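Local coordinates for protein phosphoglycerate oxidoreductase (Rhizobium etli, PDB 4HY3) that probably reduces hydroxypyruvate or glyoxylate with NAD(P)H, as a member of the D-isomer-specific 2-hydroxyacid dehydrogenase family, at residues A[79-84]-A[101-106]; A[95-100]-A[119-124]; A[177-182]-A[233-238]; A[182-187]-A[202-207]. All blocks are in the same frame, centred on the assembly; numbering follows the deposited sequence.

Contact 1 (A[79-84]-A[101-106]); sequences YIIGQP and LNVESN
Ile81 and Leu101 pair in parallel register where strands 77-82 and 99-101 run side by side in the smaller sheet of this two-domain, Rossmann-like dehydrogenase. The compact part begins with the backbone seam: Leu101 N donates to Ile80 O at 2.7 Å, nearly straight at the hydrogen (162°), and Gly82 N returns the bond to Leu101 O at 2.7 Å, so Leu101 is gripped through both of its polar backbone atoms. Ile81 and Leu101 share a face of the sheet, which helix 320-338 covers through Met334 and Asp333. With CG of Leu101 anti to its own carbonyl carbon (chi1 -57°), CD1 approaches Tyr79 CB at 4.2 Å, while the Tyr79 hydroxyl is hydrogen-bonded to Asp338. Farther along, CG2 of Ile81 meets CG1 of Val103 at 4.2 Å. Gly82 adopts a positive phi that suits glycine, and its CA faces Val103 CG2 at 4.1 Å. Gln83 still belongs to this compact part: where the strands end, its buried, bent side chain is laid across Val103 at about a right angle, its NE2 making a weak hydrogen bond to Pro35 O. The loosening begins only at the next step of the second chain, where at partly exposed Glu104 the touch thins to its CB, 4.1 Å from Gln83 CD.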
loop_
_atom_site.group_PDB
_atom_site.type_symbol
_atom_site.label_atom_id
_atom_site.label_comp_id
_atom_site.label_asym_id
_atom_site.label_seq_id
_atom_site.Cartn_x
_atom_site.Cartn_y
_atom_site.Cartn_z
ATOM N N TYR A 79 19.480 31.457 -13.456
ATOM C CA TYR A 79 19.780 30.037 -13.293
ATOM C C TYR A 79 20.893 29.583 -14.223
ATOM O O TYR A 79 21.084 30.158 -15.298
ATOM C CB TYR A 79 18.568 29.157 -13.613
ATOM C CG TYR A 79 17.261 29.499 -12.917
ATOM C CD1 TYR A 79 17.091 29.296 -11.544
ATOM C CD2 TYR A 79 16.183 30.007 -13.644
ATOM C CE1 TYR A 79 15.892 29.601 -10.919
ATOM C CE2 TYR A 79 14.978 30.298 -13.029
ATOM C CZ TYR A 79 14.839 30.094 -11.671
ATOM O OH TYR A 79 13.657 30.401 -11.077
ATOM N N ILE A 80 21.618 28.534 -13.820
ATOM C CA ILE A 80 22.560 27.851 -14.701
ATOM C C ILE A 80 22.121 26.407 -14.817
ATOM O O ILE A 80 22.190 25.661 -13.841
ATOM C CB ILE A 80 23.998 27.861 -14.137
ATOM C CG1 ILE A 80 24.370 29.259 -13.639
ATOM C CG2 ILE A 80 24.989 27.348 -15.170
ATOM C CD1 ILE A 80 25.483 29.927 -14.403
ATOM N N ILE A 81 21.644 25.992 -15.986
ATOM C CA ILE A 81 21.433 24.562 -16.185
ATOM C C ILE A 81 22.796 23.958 -16.547
ATOM O O ILE A 81 23.356 24.289 -17.592
ATOM C CB ILE A 81 20.365 24.278 -17.261
ATOM C CG1 ILE A 81 19.155 25.206 -17.063
ATOM C CG2 ILE A 81 19.957 22.808 -17.237
ATOM C CD1 ILE A 81 18.096 25.135 -18.153
ATOM N N GLY A 82 23.337 23.121 -15.660
ATOM C CA GLY A 82 24.648 22.445 -15.848
ATOM C C GLY A 82 25.674 22.601 -14.721
ATOM O O GLY A 82 25.305 22.845 -13.568
ATOM N N GLN A 83 26.961 22.455 -15.052
ATOM C CA GLN A 83 28.067 22.371 -14.058
ATOM C C GLN A 83 29.328 23.156 -14.448
ATOM O O GLN A 83 30.445 22.666 -14.233
ATOM C CB GLN A 83 28.548 20.943 -13.890
ATOM C CG GLN A 83 27.516 19.897 -14.063
ATOM C CD GLN A 83 27.181 19.655 -15.501
ATOM O OE1 GLN A 83 28.057 19.415 -16.342
ATOM N NE2 GLN A 83 25.892 19.726 -15.802
ATOM N N PRO A 84 29.188 24.351 -15.030
ATOM C CA PRO A 84 30.432 24.918 -15.581
ATOM C C PRO A 84 31.478 25.290 -14.520
ATOM O O PRO A 84 31.116 25.535 -13.367
ATOM C CB PRO A 84 29.964 26.172 -16.287
ATOM C CG PRO A 84 28.715 26.562 -15.554
ATOM C CD PRO A 84 28.059 25.287 -15.087
ATOM N N LEU A 101 21.697 24.259 -11.552
ATOM C CA LEU A 101 21.152 22.932 -11.566
ATOM C C LEU A 101 22.132 21.956 -12.227
ATOM O O LEU A 101 22.266 21.925 -13.462
ATOM C CB LEU A 101 19.775 22.918 -12.210
ATOM C CG LEU A 101 18.849 23.868 -11.469
ATOM C CD1 LEU A 101 18.823 25.242 -12.128
ATOM C CD2 LEU A 101 17.442 23.316 -11.309
ATOM N N ASN A 102 22.804 21.165 -11.379
ATOM C CA ASN A 102 23.764 20.161 -11.808
ATOM C C ASN A 102 22.980 19.061 -12.451
ATOM O O ASN A 102 22.001 18.601 -11.871
ATOM C CB ASN A 102 24.526 19.596 -10.596
ATOM C CG ASN A 102 25.832 18.896 -10.978
ATOM O OD1 ASN A 102 26.750 19.519 -11.501
ATOM N ND2 ASN A 102 25.921 17.620 -10.697
ATOM N N VAL A 103 23.411 18.656 -13.647
ATOM C CA VAL A 103 22.725 17.632 -14.452
ATOM C C VAL A 103 23.575 16.415 -14.740
ATOM O O VAL A 103 23.073 15.393 -15.154
ATOM C CB VAL A 103 22.148 18.169 -15.787
ATOM C CG1 VAL A 103 21.017 19.149 -15.507
ATOM C CG2 VAL A 103 23.219 18.728 -16.704
ATOM N N GLU A 104 24.878 16.542 -14.568
ATOM C CA GLU A 104 25.674 15.358 -14.396
ATOM C C GLU A 104 25.259 14.970 -12.996
ATOM O O GLU A 104 25.098 15.845 -12.149
ATOM C CB GLU A 104 27.153 15.703 -14.440
ATOM C CG GLU A 104 28.001 14.542 -14.910
ATOM C CD GLU A 104 29.087 14.207 -13.930
ATOM O OE1 GLU A 104 29.181 14.887 -12.883
ATOM O OE2 GLU A 104 29.841 13.256 -14.200
ATOM N N SER A 105 25.019 13.706 -12.718
ATOM C CA SER A 105 24.619 13.404 -11.341
ATOM C C SER A 105 25.597 13.938 -10.240
ATOM O O SER A 105 25.225 14.003 -9.074
ATOM C CB SER A 105 24.346 11.906 -11.173
ATOM O OG SER A 105 25.345 11.128 -11.816
ATOM N N ASN A 106 26.811 14.368 -10.606
ATOM C CA ASN A 106 27.859 14.629 -9.601
ATOM C C ASN A 106 28.322 16.065 -9.308
ATOM O O ASN A 106 28.601 16.861 -10.212
ATOM C CB ASN A 106 29.075 13.737 -9.860
ATOM C CG ASN A 106 28.874 12.338 -9.318
ATOM O OD1 ASN A 106 28.440 11.454 -10.046
ATOM N ND2 ASN A 106 29.145 12.142 -8.017
#

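Contact 2 (A[95-100]-A[119-124]); sequences PALRSI and RGIHVV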
loop_
_atom_site.group_PDB
_atom_site.type_symbol
_atom_site.label_atom_id
_atom_site.label_comp_id
_atom_site.label_asym_id
_atom_site.label_seq_id
_atom_site.Cartn_x
_atom_site.Cartn_y
_atom_site.Cartn_z
ATOM N N PRO A 95 24.618 38.993 -10.280
ATOM C CA PRO A 95 23.816 39.412 -9.128
ATOM C C PRO A 95 22.406 38.798 -9.040
ATOM O O PRO A 95 21.761 38.890 -8.011
ATOM C CB PRO A 95 23.705 40.931 -9.318
ATOM C CG PRO A 95 24.721 41.273 -10.372
ATOM C CD PRO A 95 24.755 40.080 -11.258
ATOM N N ALA A 96 21.910 38.194 -10.102
ATOM C CA ALA A 96 20.591 37.608 -10.017
ATOM C C ALA A 96 20.626 36.088 -9.918
ATOM O O ALA A 96 19.585 35.462 -9.754
ATOM C CB ALA A 96 19.740 38.055 -11.199
ATOM N N LEU A 97 21.816 35.501 -10.038
ATOM C CA LEU A 97 21.954 34.033 -10.032
ATOM C C LEU A 97 21.210 33.455 -8.825
ATOM O O LEU A 97 21.420 33.878 -7.693
ATOM C CB LEU A 97 23.433 33.584 -10.080
ATOM C CG LEU A 97 23.709 32.082 -10.308
ATOM C CD1 LEU A 97 23.084 31.550 -11.584
ATOM C CD2 LEU A 97 25.196 31.727 -10.261
ATOM N N ARG A 98 20.313 32.524 -9.067
ATOM C CA ARG A 98 19.513 32.034 -7.995
ATOM C C ARG A 98 19.944 30.591 -7.705
ATOM O O ARG A 98 20.097 30.183 -6.539
ATOM C CB ARG A 98 18.050 32.113 -8.395
ATOM C CG ARG A 98 17.131 32.658 -7.327
ATOM C CD ARG A 98 16.508 33.937 -7.808
ATOM N NE ARG A 98 15.100 33.786 -8.167
ATOM C CZ ARG A 98 14.338 34.778 -8.641
ATOM N NH1 ARG A 98 14.833 35.994 -8.828
ATOM N NH2 ARG A 98 13.066 34.559 -8.939
ATOM N N SER A 99 20.176 29.811 -8.757
ATOM C CA SER A 99 20.606 28.441 -8.546
ATOM C C SER A 99 21.342 27.882 -9.734
ATOM O O SER A 99 21.209 28.362 -10.846
ATOM C CB SER A 99 19.413 27.537 -8.188
ATOM O OG SER A 99 19.682 26.158 -8.419
ATOM N N ILE A 100 22.126 26.848 -9.459
ATOM C CA ILE A 100 22.814 26.110 -10.467
ATOM C C ILE A 100 22.222 24.728 -10.431
ATOM O O ILE A 100 22.212 24.099 -9.392
ATOM C CB ILE A 100 24.318 26.077 -10.164
ATOM C CG1 ILE A 100 24.860 27.488 -10.416
ATOM C CG2 ILE A 100 25.040 25.015 -11.011
ATOM C CD1 ILE A 100 26.298 27.734 -10.000
ATOM N N ARG A 119 25.662 33.780 -0.429
ATOM C CA ARG A 119 24.673 34.474 -1.258
ATOM C C ARG A 119 23.256 33.897 -1.244
ATOM O O ARG A 119 22.287 34.614 -1.547
ATOM C CB ARG A 119 25.192 34.576 -2.680
ATOM C CG ARG A 119 26.221 35.674 -2.842
ATOM C CD ARG A 119 26.952 35.491 -4.141
ATOM N NE ARG A 119 26.517 36.404 -5.201
ATOM C CZ ARG A 119 25.646 36.114 -6.156
ATOM N NH1 ARG A 119 25.039 34.941 -6.191
ATOM N NH2 ARG A 119 25.361 37.007 -7.078
ATOM N N GLY A 120 23.156 32.611 -0.883
ATOM C CA GLY A 120 21.877 31.872 -0.818
ATOM C C GLY A 120 21.598 31.081 -2.090
ATOM O O GLY A 120 20.433 30.825 -2.419
ATOM N N ILE A 121 22.669 30.702 -2.798
ATOM C CA ILE A 121 22.568 30.163 -4.137
ATOM C C ILE A 121 22.554 28.654 -4.001
ATOM O O ILE A 121 23.552 28.080 -3.574
ATOM C CB ILE A 121 23.768 30.587 -5.020
ATOM C CG1 ILE A 121 23.892 32.097 -5.118
ATOM C CG2 ILE A 121 23.663 30.063 -6.439
ATOM C CD1 ILE A 121 22.581 32.815 -5.274
ATOM N N HIS A 122 21.430 28.032 -4.360
ATOM C CA HIS A 122 21.254 26.592 -4.274
ATOM C C HIS A 122 21.932 25.879 -5.404
ATOM O O HIS A 122 21.960 26.355 -6.525
ATOM C CB HIS A 122 19.768 26.201 -4.209
ATOM C CG HIS A 122 18.963 26.994 -3.188
ATOM N ND1 HIS A 122 17.861 27.712 -3.520
ATOM C CD2 HIS A 122 19.153 27.190 -1.825
ATOM C CE1 HIS A 122 17.369 28.317 -2.428
ATOM N NE2 HIS A 122 18.157 28.002 -1.391
ATOM N N VAL A 123 22.508 24.723 -5.099
ATOM C CA VAL A 123 23.087 23.860 -6.095
ATOM C C VAL A 123 22.296 22.602 -5.977
ATOM O O VAL A 123 22.216 22.019 -4.891
ATOM C CB VAL A 123 24.539 23.496 -5.796
ATOM C CG1 VAL A 123 25.022 22.508 -6.847
ATOM C CG2 VAL A 123 25.443 24.729 -5.735
ATOM N N VAL A 124 21.715 22.173 -7.086
ATOM C CA VAL A 124 20.759 21.095 -7.071
ATOM C C VAL A 124 21.264 20.037 -8.053
ATOM O O VAL A 124 22.020 20.360 -8.977
ATOM C CB VAL A 124 19.352 21.661 -7.376
ATOM C CG1 VAL A 124 18.892 21.344 -8.782
ATOM C CG2 VAL A 124 18.338 21.164 -6.377
#
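Ile100 is held between His122 and Val124 where strands 99-101 and 122-125 lie parallel, the two strands of a beta-alpha-beta unit connected through helix 115-118. Its N donates to His122 O at 3.0 Å, and its O receives a hydrogen bond from Val124 N at 3.0 Å. Together with Ile121 and Arg119, it buries more surface than any other residue here. The Ile100 side chain shares a face of the sheet with that of Val123 and packs on Met111 and Ile80. Ile121 comes just before the second strand, after Gly120 has ended the helical stretch with a positive phi. Its CG2, anti to the backbone N, is carried to 4.1 Å from Ser99 CA and 4.4 Å from Leu97 CG, placing the branch against the chain just before and at the start of strand 99-101. The Ile121 side chain also rests on Leu116 of the connecting helix. Arg119 serves the outer end: its chain bends at chi3 (103°), bringing the edge of the guanidinium to Pro95, with NH2 3.5 Å from Pro95 CA, and NH2 is hydrogen-bonded to Met94 O. On the opposite face of the sheet from Ile100, His122 packs on Glu352 of the second subunit. His122 O takes two donors: besides the bond from Ile100 N, it accepts a hydrogen bond from Ser99 OG, which sits 3.0 Å away and well above the plane of that carbonyl.

Contact 3 (A[177-182]-A[233-238]); sequences SEIGIV and FIFVVA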
loop_
_atom_site.group_PDB
_atom_site.type_symbol
_atom_site.label_atom_id
_atom_site.label_comp_id
_atom_site.label_asym_id
_atom_site.label_seq_id
_atom_site.Cartn_x
_atom_site.Cartn_y
_atom_site.Cartn_z
ATOM N N SER A 177 10.575 -14.202 3.016
ATOM C CA SER A 177 11.817 -14.159 2.270
ATOM C C SER A 177 12.634 -13.112 2.987
ATOM O O SER A 177 12.090 -12.091 3.439
ATOM C CB SER A 177 11.606 -13.663 0.858
ATOM O OG SER A 177 12.809 -13.738 0.103
ATOM N N GLU A 178 13.935 -13.340 3.087
ATOM C CA GLU A 178 14.788 -12.408 3.810
ATOM C C GLU A 178 15.614 -11.533 2.869
ATOM O O GLU A 178 16.563 -12.029 2.213
ATOM C CB GLU A 178 15.707 -13.160 4.773
ATOM C CG GLU A 178 15.000 -14.032 5.815
ATOM C CD GLU A 178 14.971 -13.381 7.182
ATOM O OE1 GLU A 178 14.589 -12.193 7.252
ATOM O OE2 GLU A 178 15.326 -14.058 8.173
ATOM N N ILE A 179 15.257 -10.237 2.808
ATOM C CA ILE A 179 16.039 -9.271 2.004
ATOM C C ILE A 179 16.880 -8.314 2.815
ATOM O O ILE A 179 16.380 -7.653 3.727
ATOM C CB ILE A 179 15.179 -8.402 1.071
ATOM C CG1 ILE A 179 14.428 -9.271 0.072
ATOM C CG2 ILE A 179 16.068 -7.407 0.336
ATOM C CD1 ILE A 179 13.123 -8.668 -0.393
ATOM N N GLY A 180 18.147 -8.218 2.435
ATOM C CA GLY A 180 19.038 -7.226 3.015
ATOM C C GLY A 180 19.666 -6.237 2.049
ATOM O O GLY A 180 20.164 -6.578 0.952
ATOM N N ILE A 181 19.666 -4.987 2.473
ATOM C CA ILE A 181 20.206 -3.926 1.649
ATOM C C ILE A 181 21.446 -3.280 2.302
ATOM O O ILE A 181 21.369 -2.737 3.420
ATOM C CB ILE A 181 19.106 -2.903 1.336
ATOM C CG1 ILE A 181 17.892 -3.639 0.784
ATOM C CG2 ILE A 181 19.593 -1.903 0.310
ATOM C CD1 ILE A 181 16.669 -2.755 0.597
ATOM N N VAL A 182 22.581 -3.372 1.612
ATOM C CA VAL A 182 23.817 -2.685 2.033
ATOM C C VAL A 182 23.861 -1.260 1.449
ATOM O O VAL A 182 24.210 -1.040 0.277
ATOM C CB VAL A 182 25.092 -3.475 1.641
ATOM C CG1 VAL A 182 26.345 -2.680 1.984
ATOM C CG2 VAL A 182 25.130 -4.830 2.324
ATOM N N PHE A 233 18.523 -12.587 0.114
ATOM C CA PHE A 233 18.875 -11.661 -0.939
ATOM C C PHE A 233 19.496 -10.401 -0.392
ATOM O O PHE A 233 18.893 -9.687 0.419
ATOM C CB PHE A 233 17.660 -11.308 -1.769
ATOM C CG PHE A 233 16.947 -12.497 -2.353
ATOM C CD1 PHE A 233 17.362 -13.045 -3.545
ATOM C CD2 PHE A 233 15.854 -13.047 -1.706
ATOM C CE1 PHE A 233 16.714 -14.131 -4.085
ATOM C CE2 PHE A 233 15.194 -14.128 -2.247
ATOM C CZ PHE A 233 15.624 -14.670 -3.445
ATOM N N ILE A 234 20.711 -10.134 -0.866
ATOM C CA ILE A 234 21.511 -9.002 -0.426
ATOM C C ILE A 234 21.786 -8.144 -1.639
ATOM O O ILE A 234 22.362 -8.635 -2.619
ATOM C CB ILE A 234 22.865 -9.464 0.176
ATOM C CG1 ILE A 234 22.628 -10.405 1.360
ATOM C CG2 ILE A 234 23.760 -8.289 0.568
ATOM C CD1 ILE A 234 23.649 -11.511 1.395
ATOM N N PHE A 235 21.383 -6.872 -1.552
ATOM C CA PHE A 235 21.642 -5.869 -2.576
ATOM C C PHE A 235 22.658 -4.834 -2.065
ATOM O O PHE A 235 22.435 -4.225 -1.013
ATOM C CB PHE A 235 20.340 -5.116 -2.915
ATOM C CG PHE A 235 19.253 -5.969 -3.525
ATOM C CD1 PHE A 235 19.133 -6.086 -4.915
ATOM C CD2 PHE A 235 18.333 -6.639 -2.717
ATOM C CE1 PHE A 235 18.117 -6.855 -5.482
ATOM C CE2 PHE A 235 17.328 -7.415 -3.276
ATOM C CZ PHE A 235 17.214 -7.528 -4.658
ATOM N N VAL A 236 23.752 -4.625 -2.802
ATOM C CA VAL A 236 24.667 -3.481 -2.583
ATOM C C VAL A 236 24.279 -2.267 -3.473
ATOM O O VAL A 236 24.280 -2.332 -4.714
ATOM C CB VAL A 236 26.142 -3.832 -2.854
ATOM C CG1 VAL A 236 27.029 -2.757 -2.246
ATOM C CG2 VAL A 236 26.502 -5.222 -2.322
ATOM N N VAL A 237 24.018 -1.139 -2.829
ATOM C CA VAL A 237 23.161 -0.134 -3.413
ATOM C C VAL A 237 23.687 1.310 -3.277
ATOM O O VAL A 237 23.353 2.188 -4.090
ATOM C CB VAL A 237 21.751 -0.360 -2.840
ATOM C CG1 VAL A 237 21.045 0.911 -2.453
ATOM C CG2 VAL A 237 20.951 -1.156 -3.822
ATOM N N ALA A 238 24.529 1.532 -2.266
ATOM C CA ALA A 238 25.217 2.807 -2.043
ATOM C C ALA A 238 26.555 2.540 -1.372
ATOM O O ALA A 238 26.727 1.512 -0.704
ATOM C CB ALA A 238 24.380 3.740 -1.184
#
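Gly180 and Phe233 make the shortest bond between two parallel neighbours at the middle of a Rossmann sheet, Gly180 N donating to Phe233 O at 2.6 Å. It is one of four backbone hydrogen bonds that alternate between strands 178-182 and 233-236. Phe233 N donates to Glu178 O at 2.9 Å, Gly180 O accepts from Phe235 N at 2.8 Å, and Val182 N reaches Phe235 O at 2.8 Å. A fifth comes from just beyond the second strand, where Val237 N closes the series on Val182 O at 3.1 Å. The strands are twisted by a modest 17° against each other. Packing follows on both faces. On one, CG2 of Ile179, anti to its backbone N, touches the edge of the Phe235 ring at CE2, 3.8 Å away, and CG2 of Ile181 lies beside Val237 CB. The Phe233 ring turns its edge to Ser177, whose OG stands in the ring plane, 3.4 Å from CE2. On the other face Gly180 has no side chain, and CG2 of Val182 crosses to CG2 of Ile234 at 4.1 Å. At the start of strand 178-182, Glu178 carries a salt bridge to Arg257. The face bearing Ile179, Phe235 and Val237 is covered by Leu187, Leu191 and Leu195 of helix 186-195, while strand 201-205 flanks strand 178-182 and strand 261-264 flanks strand 233-236.

Contact 4 (A[182-187]-A[202-207]); sequences VGFGDL and IRVFDP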
loop_
_atom_site.group_PDB
_atom_site.type_symbol
_atom_site.label_atom_id
_atom_site.label_comp_id
_atom_site.label_asym_id
_atom_site.label_seq_id
_atom_site.Cartn_x
_atom_site.Cartn_y
_atom_site.Cartn_z
ATOM N N VAL A 182 22.581 -3.372 1.612
ATOM C CA VAL A 182 23.817 -2.685 2.033
ATOM C C VAL A 182 23.861 -1.260 1.449
ATOM O O VAL A 182 24.210 -1.040 0.277
ATOM C CB VAL A 182 25.092 -3.475 1.641
ATOM C CG1 VAL A 182 26.345 -2.680 1.984
ATOM C CG2 VAL A 182 25.130 -4.830 2.324
ATOM N N GLY A 183 23.513 -0.293 2.284
ATOM C CA GLY A 183 23.314 1.079 1.829
ATOM C C GLY A 183 21.839 1.311 1.614
ATOM O O GLY A 183 21.052 0.367 1.613
ATOM N N PHE A 184 21.465 2.576 1.442
ATOM C CA PHE A 184 20.068 2.949 1.288
ATOM C C PHE A 184 19.982 4.435 1.158
ATOM O O PHE A 184 19.882 5.135 2.176
ATOM C CB PHE A 184 19.275 2.569 2.542
ATOM C CG PHE A 184 17.781 2.686 2.392
ATOM C CD1 PHE A 184 17.017 1.565 2.038
ATOM C CD2 PHE A 184 17.134 3.881 2.642
ATOM C CE1 PHE A 184 15.637 1.631 1.926
ATOM C CE2 PHE A 184 15.749 3.963 2.524
ATOM C CZ PHE A 184 14.998 2.833 2.161
ATOM N N GLY A 185 20.009 4.925 -0.072
ATOM C CA GLY A 185 19.742 6.333 -0.331
ATOM C C GLY A 185 18.558 6.267 -1.254
ATOM O O GLY A 185 17.590 5.555 -0.976
ATOM N N ASP A 186 18.640 6.959 -2.379
ATOM C CA ASP A 186 17.566 6.919 -3.370
ATOM C C ASP A 186 17.343 5.491 -3.921
ATOM O O ASP A 186 16.197 5.034 -4.039
ATOM C CB ASP A 186 17.871 7.893 -4.522
ATOM C CG ASP A 186 17.846 9.349 -4.089
ATOM O OD1 ASP A 186 16.934 9.753 -3.336
ATOM O OD2 ASP A 186 18.743 10.103 -4.512
ATOM N N LEU A 187 18.441 4.804 -4.258
ATOM C CA LEU A 187 18.400 3.468 -4.823
ATOM C C LEU A 187 17.763 2.528 -3.822
ATOM O O LEU A 187 16.916 1.702 -4.168
ATOM C CB LEU A 187 19.806 2.989 -5.134
ATOM C CG LEU A 187 19.984 2.229 -6.449
ATOM C CD1 LEU A 187 18.756 1.394 -6.780
ATOM C CD2 LEU A 187 20.236 3.218 -7.586
ATOM N N ILE A 202 12.770 -7.003 5.244
ATOM C CA ILE A 202 13.794 -6.135 4.683
ATOM C C ILE A 202 14.692 -5.440 5.712
ATOM O O ILE A 202 14.274 -4.466 6.385
ATOM C CB ILE A 202 13.192 -5.123 3.677
ATOM C CG1 ILE A 202 12.444 -5.875 2.571
ATOM C CG2 ILE A 202 14.298 -4.255 3.084
ATOM C CD1 ILE A 202 11.531 -5.013 1.743
ATOM N N ARG A 203 15.927 -5.949 5.799
ATOM C CA ARG A 203 16.973 -5.447 6.705
ATOM C C ARG A 203 17.876 -4.510 5.967
ATOM O O ARG A 203 18.394 -4.850 4.906
ATOM C CB ARG A 203 17.835 -6.589 7.253
ATOM C CG ARG A 203 17.215 -7.327 8.422
ATOM C CD ARG A 203 18.204 -8.301 9.022
ATOM N NE ARG A 203 17.546 -9.402 9.718
ATOM C CZ ARG A 203 17.188 -10.541 9.136
ATOM N NH1 ARG A 203 17.408 -10.716 7.830
ATOM N NH2 ARG A 203 16.611 -11.499 9.853
ATOM N N VAL A 204 18.092 -3.342 6.551
ATOM C CA VAL A 204 18.858 -2.298 5.896
ATOM C C VAL A 204 19.994 -1.835 6.792
ATOM O O VAL A 204 19.795 -1.542 7.965
ATOM C CB VAL A 204 17.960 -1.080 5.523
ATOM C CG1 VAL A 204 18.794 0.139 5.111
ATOM C CG2 VAL A 204 17.004 -1.447 4.400
ATOM N N PHE A 205 21.183 -1.744 6.223
ATOM C CA PHE A 205 22.282 -1.148 6.935
ATOM C C PHE A 205 22.609 0.227 6.355
ATOM O O PHE A 205 22.821 0.371 5.153
ATOM C CB PHE A 205 23.503 -2.078 6.936
ATOM C CG PHE A 205 24.761 -1.400 7.356
ATOM C CD1 PHE A 205 24.984 -1.093 8.693
ATOM C CD2 PHE A 205 25.717 -1.043 6.413
ATOM C CE1 PHE A 205 26.148 -0.445 9.087
ATOM C CE2 PHE A 205 26.886 -0.391 6.791
ATOM C CZ PHE A 205 27.106 -0.096 8.132
ATOM N N ASP A 206 22.645 1.232 7.227
ATOM C CA ASP A 206 22.947 2.595 6.823
ATOM C C ASP A 206 23.475 3.434 8.006
ATOM O O ASP A 206 22.805 3.586 9.028
ATOM C CB ASP A 206 21.718 3.238 6.182
ATOM C CG ASP A 206 22.042 4.517 5.407
ATOM O OD1 ASP A 206 22.817 4.471 4.428
ATOM O OD2 ASP A 206 21.476 5.569 5.756
ATOM N N PRO A 207 24.698 3.972 7.868
ATOM C CA PRO A 207 25.276 4.846 8.888
ATOM C C PRO A 207 24.617 6.216 9.032
ATOM O O PRO A 207 24.532 6.713 10.131
ATOM C CB PRO A 207 26.727 5.039 8.411
ATOM C CG PRO A 207 26.713 4.701 6.955
ATOM C CD PRO A 207 25.673 3.636 6.808
#
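Phe184 lays its CB and CD1 against the two methyls of Val204, with CB 3.6 Å from Val204 CG1 and CD1 3.8 Å from Val204 CG2. The two side chains cross at about a right angle. With CG of Phe184 anti to its backbone N (chi1 -170°), the ring is swung over toward the strand that carries Val204. One backbone hydrogen bond links the two segments: Gly183 N donates to Phe205 O at 3.0 Å, just past the point where Val182 and Phe205 pair in parallel. Gly183 has a positive phi, and Gly185 occupies the N-cap of the helix that follows; the pattern is consistent with the glycine-rich, GxGxxG-type turn of dinucleotide-binding folds. Asp206 follows directly after strand 201-205; its CB is directed toward the turn, and its OD1 lies 3.8 Å from Phe184 O without a hydrogen bond between them. An acidic residue just after this strand is common in Rossmann domains that use NAD. The contact thus joins both strands of a beta-alpha-beta unit, 178-182 and 201-205, at the start of its helix 186-195, while helix 224-229 packs through Val227 on Val182 and Phe205.

The four contacts fall into two groups, one in each sheet of the chain. Contacts 1 and 2 come first along the sequence, with alternating segments, and meet on strand 99-101, which lies between strands 77-82 and 122-125; their centres are 12 Å apart. Contacts 3 and 4 belong to the seven-stranded parallel sheet of the NAD-binding region, their centres 8 Å apart. They share Val182, and contact 4 is nested within the loop that contact 3 closes. Contacts 1 and 3 lie on opposite sides of the chain's centre, about 31 Å between centres, without touching. Such separation reflects the two-domain build of this family, in which substrate and cofactor typically meet in the cleft between domains.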